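Alpha,alpha-trehalose-phosphate synthase (UDP-forming) (Burkholderia multivorans, PDB 5UOF) belongs to glycosyltransferase family 20, a family of enzymes built on the two-domain GT-B fold. Local coordinates at residues A[392-397]-A[424-429]; A[284-289]-A[364-369]. All blocks are in the same frame, centred on the assembly; numbering follows the deposited sequence. Where two conformers were deposited one is given.

Interaction 1. Residues A[392-397]-A[424-429]; sequences VLVLSE and ERALSM
Val392 and Val394 turn the same face of their strand toward Ala426 of helix 416-428, so that the methyl of the alanine rests against two valines separated by Leu393, which points the other way. This is helix-on-sheet packing in one Rossmann-like domain of the GT-B fold, where parallel strand 392-396 is covered by the helix that follows it after strand 409-411. The tightest meeting is between Val392 CG1 and Ala426 CB, 3.7 Å apart. Val394 reaches the same methyl from farther along the strand, its CG2 lying 4.0 Å from Ala426 CB.

The two branches of Val392 have overlapping surroundings. CG1 stands anti to the backbone N (chi1 176°) and meets the alanine methyl and, more loosely, the end of the methionine, while CG2, beside that N, lies by the carbonyl oxygen of Ala426 and by the sulfur of Met429, with CG2 to SD at 3.9 Å. With so small a residue as Ala426 at the contact, the helix comes close to the sheet: the CA atoms of Val392 and Ala426 are 5.7 Å apart.

Met429 belongs to the turn after the helix. Its chain is extended as far as SD and then bends at chi3 (-72°), which turns CE toward the CG1 branch of Val392, the two side chains crossing at about a right angle. No hydrogen bond joins the segments, and the four touching residues are all buried. Farther out, Val364 of the neighbouring strand touches both Ala426 and Val394, and on the other flank Leu409 of strand 409-411 packs against Val392 and Met429. The turn itself is held from its backbone, since Met429 O accepts a hydrogen bond from Arg434 NE. Where the bent thioether ends, Met429 CE lies 4.1 Å from Val392 CG1.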
ATOM      1  N   VAL A 392     -30.839   0.684  -2.603  1.00  9.76           N
ATOM      2  CA  VAL A 392     -29.825   0.145  -1.705  1.00  9.65           C
ATOM      3  C   VAL A 392     -28.455   0.554  -2.218  1.00  8.63           C
ATOM      4  O   VAL A 392     -28.168   0.404  -3.412  1.00 10.20           O
ATOM      5  CB  VAL A 392     -29.903  -1.387  -1.620  1.00 12.24           C
ATOM      6  CG1 VAL A 392     -28.759  -1.931  -0.747  1.00 13.55           C
ATOM      7  CG2 VAL A 392     -31.262  -1.822  -1.095  1.00  9.72           C
ATOM      8  N   LEU A 393     -27.613   1.059  -1.321  1.00  8.69           N
ATOM      9  CA  LEU A 393     -26.253   1.438  -1.680  1.00  9.47           C
ATOM     10  C   LEU A 393     -25.314   0.280  -1.382  1.00 10.43           C
ATOM     11  O   LEU A 393     -25.246  -0.185  -0.240  1.00 11.60           O
ATOM     12  CB  LEU A 393     -25.811   2.678  -0.909  1.00 11.60           C
ATOM     13  CG  LEU A 393     -24.345   3.109  -1.067  1.00 13.11           C
ATOM     14  CD1 LEU A 393     -24.082   3.569  -2.488  1.00 10.24           C
ATOM     15  CD2 LEU A 393     -24.038   4.214  -0.079  1.00 12.13           C
ATOM     16  N   VAL A 394     -24.584  -0.162  -2.404  1.00  7.69           N
ATOM     17  CA  VAL A 394     -23.494  -1.124  -2.252  1.00  8.32           C
ATOM     18  C   VAL A 394     -22.208  -0.320  -2.323  1.00  9.23           C
ATOM     19  O   VAL A 394     -21.947   0.341  -3.334  1.00 12.02           O
ATOM     20  CB  VAL A 394     -23.531  -2.199  -3.347  1.00  7.96           C
ATOM     21  CG1 VAL A 394     -22.331  -3.119  -3.216  1.00  9.38           C
ATOM     22  CG2 VAL A 394     -24.824  -3.021  -3.239  1.00 11.12           C
ATOM     23  N   LEU A 395     -21.415  -0.356  -1.251  1.00  9.15           N
ATOM     24  CA  LEU A 395     -20.355   0.635  -1.047  1.00  8.58           C
ATOM     25  C   LEU A 395     -19.054  -0.049  -0.666  1.00 10.65           C
ATOM     26  O   LEU A 395     -19.042  -0.910   0.215  1.00 12.06           O
ATOM     27  CB  LEU A 395     -20.749   1.631   0.053  1.00 10.09           C
ATOM     28  CG  LEU A 395     -19.746   2.744   0.386  1.00 12.12           C
ATOM     29  CD1 LEU A 395     -19.491   3.606  -0.821  1.00 10.37           C
ATOM     30  CD2 LEU A 395     -20.262   3.612   1.534  1.00 10.51           C
ATOM     31  N   SER A 396     -17.953   0.372  -1.297  1.00 10.48           N
ATOM     32  CA  SER A 396     -16.631  -0.141  -0.949  1.00 10.30           C
ATOM     33  C   SER A 396     -16.206   0.315   0.441  1.00 10.58           C
ATOM     34  O   SER A 396     -16.325   1.495   0.786  1.00 10.79           O
ATOM     35  CB  SER A 396     -15.598   0.355  -1.959  1.00 12.03           C
ATOM     36  OG  SER A 396     -14.275   0.122  -1.485  1.00 12.79           O
ATOM     37  N   GLU A 397     -15.656  -0.617   1.222  1.00 10.89           N
ATOM     38  CA  GLU A 397     -15.118  -0.279   2.532  1.00  9.69           C
ATOM     39  C   GLU A 397     -13.889   0.615   2.455  1.00 12.86           C
ATOM     40  O   GLU A 397     -13.442   1.098   3.497  1.00 12.00           O
ATOM     41  CB  GLU A 397     -14.756  -1.545   3.304  1.00 12.42           C
ATOM     42  CG  GLU A 397     -13.687  -2.376   2.650  1.00 16.67           C
ATOM     43  CD  GLU A 397     -13.283  -3.532   3.541  1.00 25.52           C
ATOM     44  OE1 GLU A 397     -12.413  -3.342   4.416  1.00 26.60           O
ATOM     45  OE2 GLU A 397     -13.870  -4.619   3.383  1.00 22.86           O
ATOM     46  N   GLU A 424     -26.901  -9.115  -5.491  1.00 10.54           N
ATOM     47  CA  GLU A 424     -28.096  -9.950  -5.444  1.00 14.27           C
ATOM     48  C   GLU A 424     -28.939  -9.627  -4.217  1.00 14.57           C
ATOM     49  O   GLU A 424     -30.169  -9.518  -4.308  1.00 13.75           O
ATOM     50  CB  GLU A 424     -27.705 -11.428  -5.453  1.00 13.43           C
ATOM     51  CG  GLU A 424     -28.913 -12.359  -5.506  1.00 21.68           C
ATOM     52  CD  GLU A 424     -28.518 -13.827  -5.493  1.00 35.36           C
ATOM     53  OE1 GLU A 424     -27.302 -14.122  -5.503  1.00 35.93           O
ATOM     54  OE2 GLU A 424     -29.428 -14.683  -5.470  1.00 35.76           O
ATOM     55  N   ARG A 425     -28.289  -9.444  -3.067  1.00 10.54           N
ATOM     56  CA  ARG A 425     -29.012  -9.108  -1.850  1.00 10.29           C
ATOM     57  C   ARG A 425     -29.694  -7.752  -1.980  1.00 13.72           C
ATOM     58  O   ARG A 425     -30.856  -7.584  -1.587  1.00 13.26           O
ATOM     59  CB  ARG A 425     -28.058  -9.100  -0.661  1.00 13.21           C
ATOM     60  CG  ARG A 425     -28.746  -8.724   0.622  1.00 13.55           C
ATOM     61  CD  ARG A 425     -27.886  -8.958   1.841  1.00 17.01           C
ATOM     62  NE  ARG A 425     -28.566  -8.470   3.035  1.00 16.68           N
ATOM     63  CZ  ARG A 425     -27.976  -8.287   4.204  1.00 20.81           C
ATOM     64  NH1 ARG A 425     -26.675  -8.568   4.352  1.00 19.71           N
ATOM     65  NH2 ARG A 425     -28.694  -7.823   5.219  1.00 19.45           N
ATOM     66  N   ALA A 426     -28.982  -6.777  -2.544  1.00 11.96           N
ATOM     67  CA  ALA A 426     -29.553  -5.446  -2.740  1.00 10.36           C
ATOM     68  C   ALA A 426     -30.794  -5.492  -3.630  1.00 15.91           C
ATOM     69  O   ALA A 426     -31.799  -4.824  -3.348  1.00 14.20           O
ATOM     70  CB  ALA A 426     -28.497  -4.526  -3.348  1.00 10.83           C
ATOM     71  N   LEU A 427     -30.735  -6.257  -4.719  1.00 10.39           N
ATOM     72  CA  LEU A 427     -31.839  -6.272  -5.670  1.00 12.86           C
ATOM     73  C   LEU A 427     -33.094  -6.905  -5.086  1.00 14.55           C
ATOM     74  O   LEU A 427     -34.204  -6.563  -5.505  1.00 17.18           O
ATOM     75  CB  LEU A 427     -31.423  -7.008  -6.945  1.00 11.64           C
ATOM     76  CG  LEU A 427     -30.457  -6.281  -7.886  1.00 12.79           C
ATOM     77  CD1 LEU A 427     -29.789  -7.250  -8.853  1.00 16.06           C
ATOM     78  CD2 LEU A 427     -31.166  -5.121  -8.631  1.00 12.08           C
ATOM     79  N   SER A 428     -32.960  -7.832  -4.140  1.00 13.94           N
ATOM     80  CA  SER A 428     -34.104  -8.522  -3.560  0.61 17.03           C
ATOM     81  C   SER A 428     -34.448  -8.037  -2.158  1.00 17.65           C
ATOM     82  O   SER A 428     -35.336  -8.613  -1.522  1.00 15.70           O
ATOM     83  CB  SER A 428     -33.850 -10.032  -3.552  0.61 21.52           C
ATOM     84  OG  SER A 428     -33.979 -10.572  -4.858  0.61 22.78           O
ATOM     85  N   MET A 429     -33.785  -6.990  -1.665  1.00 13.57           N
ATOM     86  CA  MET A 429     -33.937  -6.608  -0.265  1.00 11.80           C
ATOM     87  C   MET A 429     -35.370  -6.169   0.034  1.00 12.14           C
ATOM     88  O   MET A 429     -35.926  -5.331  -0.697  1.00 13.86           O
ATOM     89  CB  MET A 429     -32.958  -5.488   0.101  1.00 10.80           C
ATOM     90  CG  MET A 429     -32.901  -5.254   1.604  1.00 10.95           C
ATOM     91  SD  MET A 429     -31.719  -3.988   2.062  1.00 13.36           S
ATOM     92  CE  MET A 429     -30.152  -4.838   1.776  1.00  8.80           C
TER

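Interaction 2. Residues A[284-289]-A[364-369]; sequences FQAFER and VGYVTP
Tyr366 reaches from its strand to helix 280-293 with the far end of its ring, and its OH meets Ala286 CB at 3.3 Å. The side chain starts out with CG anti to the backbone N (chi1 -173°), which directs the phenol away from the strand and bridges a wide gap: the CA atoms of Phe287 and Tyr366 are 9.8 Å apart. The hydroxyl also comes within 4.0 Å of Phe287 N, too far for a hydrogen bond. Its polar partner lies one residue before the segment, where Tyr366 OH is hydrogen-bonded to Arg283 O. That bond ties the hydroxyl to the helix backbone, while Ala286 offers it a small apolar neighbour.

Phe287 also has its first torsion near 180° (chi1 -176°), but its ring leads away from the strand segment, and Phe284 points away from it as well. Both aromatic rings pack on Leu303 of strand 301-306, which Tyr366 touches too. Helix 314-335 lies beyond Phe284, helix 416-428 meets Ala286 through Met419, and strand 364-367 runs between strands 266-271 and 392-396 in the parallel sheet.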
ATOM      1  N   PHE A 284     -17.632  -4.423 -13.177  1.00 11.31           N
ATOM      2  CA  PHE A 284     -18.343  -5.143 -14.222  1.00  9.63           C
ATOM      3  C   PHE A 284     -18.322  -6.640 -13.956  1.00 11.35           C
ATOM      4  O   PHE A 284     -19.331  -7.322 -14.160  1.00 12.51           O
ATOM      5  CB  PHE A 284     -17.723  -4.880 -15.592  1.00 10.11           C
ATOM      6  CG  PHE A 284     -17.983  -3.498 -16.152  1.00  9.89           C
ATOM      7  CD1 PHE A 284     -18.552  -2.498 -15.379  1.00 13.38           C
ATOM      8  CD2 PHE A 284     -17.666  -3.231 -17.472  1.00 10.38           C
ATOM      9  CE1 PHE A 284     -18.777  -1.230 -15.924  1.00 15.34           C
ATOM     10  CE2 PHE A 284     -17.886  -1.965 -18.021  1.00 15.52           C
ATOM     11  CZ  PHE A 284     -18.450  -0.974 -17.240  1.00 12.96           C
ATOM     12  N   GLN A 285     -17.171  -7.171 -13.539  1.00 12.38           N
ATOM     13  CA  GLN A 285     -17.050  -8.619 -13.404  1.00 10.71           C
ATOM     14  C   GLN A 285     -17.911  -9.149 -12.266  1.00 11.36           C
ATOM     15  O   GLN A 285     -18.375 -10.293 -12.321  1.00 11.97           O
ATOM     16  CB  GLN A 285     -15.584  -9.016 -13.194  1.00 12.46           C
ATOM     17  CG  GLN A 285     -14.736  -8.812 -14.450  1.00 19.37           C
ATOM     18  CD  GLN A 285     -13.315  -9.319 -14.291  1.00 25.53           C
ATOM     19  OE1 GLN A 285     -12.901  -9.698 -13.199  1.00 23.30           O
ATOM     20  NE2 GLN A 285     -12.558  -9.325 -15.389  1.00 22.04           N
ATOM     21  N   ALA A 286     -18.098  -8.360 -11.212  1.00 10.76           N
ATOM     22  CA  ALA A 286     -18.978  -8.815 -10.141  1.00 13.18           C
ATOM     23  C   ALA A 286     -20.431  -8.841 -10.592  1.00 12.70           C
ATOM     24  O   ALA A 286     -21.192  -9.707 -10.158  1.00 11.65           O
ATOM     25  CB  ALA A 286     -18.811  -7.933  -8.909  1.00 11.07           C
ATOM     26  N   PHE A 287     -20.835  -7.900 -11.452  1.00 10.71           N
ATOM     27  CA  PHE A 287     -22.180  -7.955 -12.020  1.00 11.70           C
ATOM     28  C   PHE A 287     -22.337  -9.191 -12.895  1.00 15.77           C
ATOM     29  O   PHE A 287     -23.367  -9.876 -12.850  1.00 12.81           O
ATOM     30  CB  PHE A 287     -22.447  -6.676 -12.819  1.00 10.66           C
ATOM     31  CG  PHE A 287     -23.844  -6.573 -13.366  1.00 12.02           C
ATOM     32  CD1 PHE A 287     -24.925  -6.407 -12.518  1.00 15.49           C
ATOM     33  CD2 PHE A 287     -24.072  -6.624 -14.736  1.00 12.76           C
ATOM     34  CE1 PHE A 287     -26.223  -6.309 -13.032  1.00 16.70           C
ATOM     35  CE2 PHE A 287     -25.359  -6.512 -15.249  1.00 13.62           C
ATOM     36  CZ  PHE A 287     -26.431  -6.367 -14.400  1.00 13.62           C
ATOM     37  N   GLU A 288     -21.313  -9.490 -13.697  1.00 13.13           N
ATOM     38  CA  GLU A 288     -21.307 -10.712 -14.492  1.00 11.85           C
ATOM     39  C   GLU A 288     -21.459 -11.940 -13.604  1.00 13.02           C
ATOM     40  O   GLU A 288     -22.264 -12.830 -13.890  1.00 13.32           O
ATOM     41  CB  GLU A 288     -20.003 -10.795 -15.285  1.00 13.64           C
ATOM     42  CG  GLU A 288     -19.831 -12.090 -16.059  1.00 17.41           C
ATOM     43  CD  GLU A 288     -18.411 -12.283 -16.570  1.00 22.40           C
ATOM     44  OE1 GLU A 288     -17.507 -11.506 -16.169  1.00 18.84           O
ATOM     45  OE2 GLU A 288     -18.205 -13.216 -17.375  1.00 27.47           O
ATOM     46  N   ARG A 289     -20.688 -11.991 -12.515  1.00 12.26           N
ATOM     47  CA  ARG A 289     -20.731 -13.127 -11.603  1.00 16.04           C
ATOM     48  C   ARG A 289     -22.109 -13.264 -10.978  1.00 15.43           C
ATOM     49  O   ARG A 289     -22.619 -14.374 -10.825  1.00 15.66           O
ATOM     50  CB  ARG A 289     -19.658 -12.964 -10.524  1.00 16.86           C
ATOM     51  CG  ARG A 289     -19.511 -14.145  -9.596  1.00 26.16           C
ATOM     52  CD  ARG A 289     -18.177 -14.092  -8.835  1.00 29.70           C
ATOM     53  NE  ARG A 289     -17.017 -14.225  -9.717  1.00 32.60           N
ATOM     54  CZ  ARG A 289     -15.767 -14.409  -9.292  1.00 30.63           C
ATOM     55  NH1 ARG A 289     -15.504 -14.475  -7.994  1.00 21.46           N
ATOM     56  NH2 ARG A 289     -14.775 -14.523 -10.162  1.00 29.84           N
ATOM     57  N   VAL A 364     -30.495   0.099  -7.066  1.00  9.42           N
ATOM     58  CA  VAL A 364     -29.190  -0.158  -6.457  1.00  9.77           C
ATOM     59  C   VAL A 364     -28.244   0.936  -6.930  1.00 11.22           C
ATOM     60  O   VAL A 364     -28.212   1.269  -8.116  1.00 10.93           O
ATOM     61  CB  VAL A 364     -28.625  -1.544  -6.824  1.00 15.28           C
ATOM     62  CG1 VAL A 364     -27.288  -1.793  -6.089  1.00  8.83           C
ATOM     63  CG2 VAL A 364     -29.628  -2.645  -6.480  1.00 11.34           C
ATOM     64  N   GLY A 365     -27.486   1.505  -5.982  1.00  9.80           N
ATOM     65  CA  GLY A 365     -26.352   2.343  -6.301  1.00  7.62           C
ATOM     66  C   GLY A 365     -25.097   1.530  -6.044  1.00 13.62           C
ATOM     67  O   GLY A 365     -24.890   1.018  -4.944  1.00 12.47           O
ATOM     68  N   TYR A 366     -24.261   1.423  -7.065  1.00 12.12           N
ATOM     69  CA  TYR A 366     -23.146   0.475  -7.076  1.00 10.43           C
ATOM     70  C   TYR A 366     -21.864   1.301  -7.077  1.00  9.55           C
ATOM     71  O   TYR A 366     -21.394   1.749  -8.126  1.00 12.21           O
ATOM     72  CB  TYR A 366     -23.282  -0.408  -8.297  1.00  8.59           C
ATOM     73  CG  TYR A 366     -22.340  -1.581  -8.443  1.00  9.02           C
ATOM     74  CD1 TYR A 366     -21.639  -2.098  -7.372  1.00 11.82           C
ATOM     75  CD2 TYR A 366     -22.203  -2.190  -9.683  1.00  9.35           C
ATOM     76  CE1 TYR A 366     -20.787  -3.210  -7.552  1.00 11.33           C
ATOM     77  CE2 TYR A 366     -21.383  -3.279  -9.869  1.00 10.40           C
ATOM     78  CZ  TYR A 366     -20.671  -3.781  -8.813  1.00 12.11           C
ATOM     79  OH  TYR A 366     -19.843  -4.853  -9.040  1.00 13.37           O
ATOM     80  N   VAL A 367     -21.321   1.529  -5.878  1.00  8.71           N
ATOM     81  CA  VAL A 367     -20.243   2.499  -5.678  1.00  8.78           C
ATOM     82  C   VAL A 367     -19.093   1.833  -4.934  1.00  9.47           C
ATOM     83  O   VAL A 367     -18.964   1.962  -3.711  1.00 10.57           O
ATOM     84  CB  VAL A 367     -20.770   3.726  -4.907  1.00 12.63           C
ATOM     85  CG1 VAL A 367     -19.717   4.824  -4.851  1.00 13.87           C
ATOM     86  CG2 VAL A 367     -22.058   4.240  -5.538  1.00 12.20           C
ATOM     87  N   THR A 368     -18.237   1.118  -5.648  1.00 10.33           N
ATOM     88  CA  THR A 368     -17.241   0.265  -4.994  1.00  8.84           C
ATOM     89  C   THR A 368     -15.832   0.531  -5.521  1.00 13.55           C
ATOM     90  O   THR A 368     -15.143  -0.386  -5.985  1.00 13.09           O
ATOM     91  CB  THR A 368     -17.634  -1.204  -5.146  1.00 16.49           C
ATOM     92  OG1 THR A 368     -17.688  -1.553  -6.534  1.00 15.19           O
ATOM     93  CG2 THR A 368     -19.019  -1.471  -4.505  1.00 13.17           C
ATOM     94  N   PRO A 369     -15.344   1.773  -5.404  1.00 11.63           N
ATOM     95  CA  PRO A 369     -13.961   2.056  -5.809  1.00 11.43           C
ATOM     96  C   PRO A 369     -12.973   1.292  -4.951  1.00 11.96           C
ATOM     97  O   PRO A 369     -13.246   0.981  -3.790  1.00 13.29           O
ATOM     98  CB  PRO A 369     -13.817   3.567  -5.571  1.00 11.81           C
ATOM     99  CG  PRO A 369     -14.816   3.859  -4.457  1.00  9.73           C
ATOM    100  CD  PRO A 369     -15.993   2.952  -4.801  1.00 10.91           C
TER

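How the interactions relate
Both contacts are buried and set a helix against the same face of one parallel sheet, interaction 1 through strand 392-396 and interaction 2 through its neighbour 364-367. The strands are joined by the backbone bond from Val394 N to Gly365 O (2.8 Å), and Ser396 OG is hydrogen-bonded to Pro369 O, which lies just past strand 364-367. Their chemistry differs: 392-397 with 424-429 is wholly apolar, built from valine and alanine methyls with one methionine thioether, whereas 284-289 with 364-369 depends on one long phenol that spans a wider gap and ends in a hydrogen bond to Arg283 O, just before the helix segment. Helix 416-428 contributes to interaction 1 and packs beside interaction 2.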